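Local coordinates for protein amide synthase (PDB 1L5A) that probably forms an amide bond as a nonribosomal peptide synthetase condensation enzyme of vibriobactin biosynthesis, at residues Q89-Q92 with D93-S97; R112-H115 with S116-L119. All coordinates share one frame; numbering follows the deposited sequence.

How the contacts relate
Both contacts belong to one mixed five-stranded sheet and the helix packed on it in the condensation fold. Contact 1 is the C-terminal end of helix 82-94, which follows strand 72-75 and leads on to strand 107-114, completing a beta-alpha-beta unit. Contact 2 comes later in the chain, at the turn where strand 107-114 reverses into strand 117-125. Their centres lie about 21 Å apart, yet they meet at the helix-sheet interface: Ile90 CD1 is 3.6 Å from Leu119 CD2. The chain leaves the helix, runs along the sheet as strand 107-114 and returns beside it as strand 117-125, so that residues of the hairpin pack against the helix and share its apolar core.

Contact 1 of 2, residues Q89-Q92 with D93-S97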
loop_
_atom_site.group_PDB
_atom_site.type_symbol
_atom_site.label_atom_id
_atom_site.label_comp_id
_atom_site.label_asym_id
_atom_site.label_seq_id
_atom_site.Cartn_x
_atom_site.Cartn_y
_atom_site.Cartn_z
ATOM N N GLN A 89 43.445 -14.782 18.886
ATOM C CA GLN A 89 42.273 -14.367 19.637
ATOM C C GLN A 89 41.038 -14.404 18.763
ATOM O O GLN A 89 39.932 -14.625 19.254
ATOM C CB GLN A 89 42.481 -12.969 20.223
ATOM C CG GLN A 89 43.637 -12.886 21.220
ATOM C CD GLN A 89 43.731 -11.538 21.864
ATOM O OE1 GLN A 89 43.004 -11.243 22.807
ATOM N NE2 GLN A 89 44.614 -10.693 21.344
ATOM N N ILE A 90 41.213 -14.194 17.466
ATOM C CA ILE A 90 40.063 -14.252 16.589
ATOM C C ILE A 90 39.595 -15.709 16.513
ATOM O O ILE A 90 38.393 -15.995 16.594
ATOM C CB ILE A 90 40.396 -13.708 15.186
ATOM C CG1 ILE A 90 40.547 -12.184 15.265
ATOM C CG2 ILE A 90 39.301 -14.095 14.200
ATOM C CD1 ILE A 90 40.847 -11.493 13.954
ATOM N N GLU A 91 40.546 -16.628 16.385
ATOM C CA GLU A 91 40.204 -18.044 16.304
ATOM C C GLU A 91 39.635 -18.465 17.637
ATOM O O GLU A 91 38.743 -19.298 17.707
ATOM C CB GLU A 91 41.440 -18.884 15.982
ATOM C CG GLU A 91 41.197 -20.382 15.868
ATOM C CD GLU A 91 40.209 -20.763 14.764
ATOM O OE1 GLU A 91 40.141 -20.072 13.720
ATOM O OE2 GLU A 91 39.509 -21.786 14.935
ATOM N N GLN A 92 40.143 -17.879 18.709
ATOM C CA GLN A 92 39.639 -18.238 20.018
ATOM C C GLN A 92 38.134 -17.982 20.058
ATOM O O GLN A 92 37.366 -18.829 20.499
ATOM C CB GLN A 92 40.350 -17.424 21.100
ATOM C CG GLN A 92 39.845 -17.687 22.504
ATOM C CD GLN A 92 39.955 -19.147 22.893
ATOM O OE1 GLN A 92 41.051 -19.711 22.917
ATOM N NE2 GLN A 92 38.815 -19.769 23.199
ATOM N N ASP A 93 37.703 -16.821 19.579
ATOM C CA ASP A 93 36.279 -16.520 19.606
ATOM C C ASP A 93 35.498 -17.451 18.677
ATOM O O ASP A 93 34.393 -17.884 19.009
ATOM C CB ASP A 93 36.032 -15.057 19.251
ATOM C CG ASP A 93 34.559 -14.716 19.200
ATOM O OD1 ASP A 93 34.002 -14.697 18.080
ATOM O OD2 ASP A 93 33.957 -14.477 20.269
ATOM N N LEU A 94 36.064 -17.755 17.515
ATOM C CA LEU A 94 35.409 -18.676 16.598
ATOM C C LEU A 94 35.241 -20.040 17.269
ATOM O O LEU A 94 34.246 -20.722 17.067
ATOM C CB LEU A 94 36.230 -18.839 15.324
ATOM C CG LEU A 94 36.107 -17.645 14.384
ATOM C CD1 LEU A 94 36.999 -17.845 13.172
ATOM C CD2 LEU A 94 34.650 -17.484 13.965
ATOM N N GLN A 95 36.213 -20.437 18.075
ATOM C CA GLN A 95 36.141 -21.716 18.755
ATOM C C GLN A 95 35.449 -21.614 20.103
ATOM O O GLN A 95 35.468 -22.576 20.868
ATOM C CB GLN A 95 37.544 -22.288 18.973
ATOM C CG GLN A 95 38.177 -22.947 17.753
ATOM C CD GLN A 95 39.549 -23.550 18.060
ATOM O OE1 GLN A 95 39.779 -24.057 19.163
ATOM N NE2 GLN A 95 40.459 -23.506 17.078
ATOM N N ARG A 96 34.841 -20.474 20.420
ATOM C CA ARG A 96 34.198 -20.382 21.728
ATOM C C ARG A 96 33.009 -21.338 21.809
ATOM O O ARG A 96 32.487 -21.788 20.780
ATOM C CB ARG A 96 33.761 -18.947 22.039
ATOM C CG ARG A 96 32.320 -18.617 21.697
ATOM C CD ARG A 96 32.102 -18.552 20.203
ATOM N NE ARG A 96 30.730 -18.193 19.871
ATOM C CZ ARG A 96 30.316 -17.902 18.647
ATOM N NH1 ARG A 96 31.175 -17.919 17.640
ATOM N NH2 ARG A 96 29.038 -17.615 18.429
ATOM N N SER A 97 32.604 -21.651 23.041
ATOM C CA SER A 97 31.482 -22.560 23.316
ATOM C C SER A 97 30.197 -22.126 22.600
ATOM O O SER A 97 29.304 -22.944 22.334
ATOM C CB SER A 97 31.227 -22.635 24.830
ATOM O OG SER A 97 30.728 -21.404 25.332
#
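The amides of Asp93, Leu94 and Gln95 donate to the carbonyls of Gln89, Ile90 and Glu91 in three successive i to i+4 bonds, the last, Gln95 N to Glu91 O, being the shortest at 2.8 Å; Gln95 then leaves helical geometry. One turn apart on the outer side, Glu91 and Gln95 repeat this pairing with their side chains. Glu91 sends CG anti to its backbone N (chi1 -180°) and, bent at chi2, holds its carboxylate out at the helix surface; the extended Gln95 chain reaches back toward it. Glu91 OE2 takes NE2 of Gln95 at 2.9 Å on its anti lone pair, with an N-H...O angle of 159°. The oxygen lies close to the amide plane of Gln95, although the carboxylate and amide planes are turned 65° apart. Long polar chains suit this exposed side, where they can reach one another over a helical turn. The helix is the crossover of a beta-alpha-beta unit, and its other side is packed on the sheet. Ile90 and Leu94, both branched and apolar, fill that interface against Tyr121 and Leu354. Leu94 also has CD1 3.9 Å from Glu91 OE1, the two chains crossing nearly at right angles. Asp93 is buried beside them, but its carboxylate is satisfied by a salt bridge to Arg123 and a hydrogen bond from Tyr121, while Gln89 turns its OE1 to Gln74 NE2.

Contact 2 of 2, residues R112-H115 with S116-L119; sequences RLSH and SEHL
Glu117 O is gripped by two amides of the facing strand, Leu113 N at 2.8 Å and Ser114 N at 3.2 Å. The second bond is the straighter (169°) and lies in the carbonyl plane on a lone pair, whereas the first donor is tilted 24° from that plane. At the turn, Ser114 OG accepts from Ser116 N at 3.0 Å and also from Ser116 OG at 3.2 Å; a short hydroxyl side chain suits this place because it can reach forward to the amide two residues on. Glu117 lays CB and CG alongside Ser114 OG, then carries its carboxylate off to Arg28 and Thr30. On the other face Arg112 and His118 run side by side and point the same way. With CG anti to the backbone N and the chain extended to NE, Arg112 lies along the His118 ring, its CG 3.7 Å from His118 NE2, and the guanidinium and imidazole planes stand 70° apart. Thr35 bonds both His118 NE2 and Arg112 NH1, tying the two polar ends to one hydroxyl. Further from the turn, Leu113 CD1 meets Leu119 CB at 4.2 Å, apolar chains suited to the cover that helix 82-94 gives them through Ala86 and Ile90. The whole is a tight beta hairpin: a type I turn from Ser114 to Glu117 joins the strands, and Leu113 and Ser114 opposite Glu117 form a classic beta bulge.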
loop_
_atom_site.group_PDB
_atom_site.type_symbol
_atom_site.label_atom_id
_atom_site.label_comp_id
_atom_site.label_asym_id
_atom_site.label_seq_id
_atom_site.Cartn_x
_atom_site.Cartn_y
_atom_site.Cartn_z
ATOM N N ARG A 112 45.255 -2.688 16.393
ATOM C CA ARG A 112 46.143 -1.781 15.698
ATOM C C ARG A 112 47.399 -2.653 15.559
ATOM O O ARG A 112 48.087 -2.936 16.540
ATOM C CB ARG A 112 46.422 -0.528 16.544
ATOM C CG ARG A 112 47.384 0.473 15.899
ATOM C CD ARG A 112 47.468 1.771 16.700
ATOM N NE ARG A 112 48.725 2.482 16.472
ATOM C CZ ARG A 112 48.880 3.531 15.671
ATOM N NH1 ARG A 112 47.853 4.037 14.995
ATOM N NH2 ARG A 112 50.084 4.069 15.531
ATOM N N LEU A 113 47.664 -3.114 14.345
ATOM C CA LEU A 113 48.821 -3.962 14.098
ATOM C C LEU A 113 50.061 -3.099 13.916
ATOM O O LEU A 113 51.136 -3.418 14.418
ATOM C CB LEU A 113 48.580 -4.802 12.848
ATOM C CG LEU A 113 47.327 -5.685 12.933
ATOM C CD1 LEU A 113 47.025 -6.308 11.577
ATOM C CD2 LEU A 113 47.548 -6.752 13.990
ATOM N N SER A 114 49.896 -2.009 13.179
ATOM C CA SER A 114 50.964 -1.060 12.929
ATOM C C SER A 114 50.242 0.279 12.741
ATOM O O SER A 114 49.020 0.329 12.810
ATOM C CB SER A 114 51.727 -1.458 11.670
ATOM O OG SER A 114 51.219 -0.816 10.513
ATOM N N HIS A 115 50.962 1.366 12.506
ATOM C CA HIS A 115 50.270 2.638 12.337
ATOM C C HIS A 115 49.445 2.670 11.043
ATOM O O HIS A 115 48.535 3.474 10.908
ATOM C CB HIS A 115 51.265 3.807 12.361
ATOM C CG HIS A 115 52.147 3.880 11.151
ATOM N ND1 HIS A 115 53.062 2.900 10.832
ATOM C CD2 HIS A 115 52.261 4.826 10.185
ATOM C CE1 HIS A 115 53.705 3.238 9.727
ATOM N NE2 HIS A 115 53.238 4.403 9.315
ATOM N N SER A 116 49.748 1.787 10.102
ATOM C CA SER A 116 49.023 1.758 8.832
ATOM C C SER A 116 48.227 0.459 8.628
ATOM O O SER A 116 47.699 0.195 7.536
ATOM C CB SER A 116 50.014 1.903 7.686
ATOM O OG SER A 116 50.962 0.850 7.759
ATOM N N GLU A 117 48.137 -0.344 9.681
ATOM C CA GLU A 117 47.440 -1.611 9.596
ATOM C C GLU A 117 46.497 -1.847 10.771
ATOM O O GLU A 117 46.927 -1.876 11.935
ATOM C CB GLU A 117 48.459 -2.770 9.519
ATOM C CG GLU A 117 49.389 -2.775 8.295
ATOM C CD GLU A 117 48.650 -2.813 6.931
ATOM O OE1 GLU A 117 47.505 -3.329 6.833
ATOM O OE2 GLU A 117 49.236 -2.343 5.930
ATOM N N HIS A 118 45.218 -2.029 10.466
ATOM C CA HIS A 118 44.210 -2.299 11.498
ATOM C C HIS A 118 43.371 -3.531 11.148
ATOM O O HIS A 118 43.087 -3.808 9.969
ATOM C CB HIS A 118 43.257 -1.102 11.689
ATOM C CG HIS A 118 43.884 0.072 12.372
ATOM N ND1 HIS A 118 44.740 0.939 11.726
ATOM C CD2 HIS A 118 43.817 0.492 13.659
ATOM C CE1 HIS A 118 45.174 1.842 12.590
ATOM N NE2 HIS A 118 44.629 1.593 13.769
ATOM N N LEU A 119 42.960 -4.256 12.180
ATOM C CA LEU A 119 42.151 -5.445 11.982
ATOM C C LEU A 119 40.893 -5.371 12.824
ATOM O O LEU A 119 40.973 -5.295 14.046
ATOM C CB LEU A 119 42.927 -6.699 12.369
ATOM C CG LEU A 119 42.245 -7.993 11.938
ATOM C CD1 LEU A 119 42.077 -7.971 10.432
ATOM C CD2 LEU A 119 43.073 -9.193 12.371
#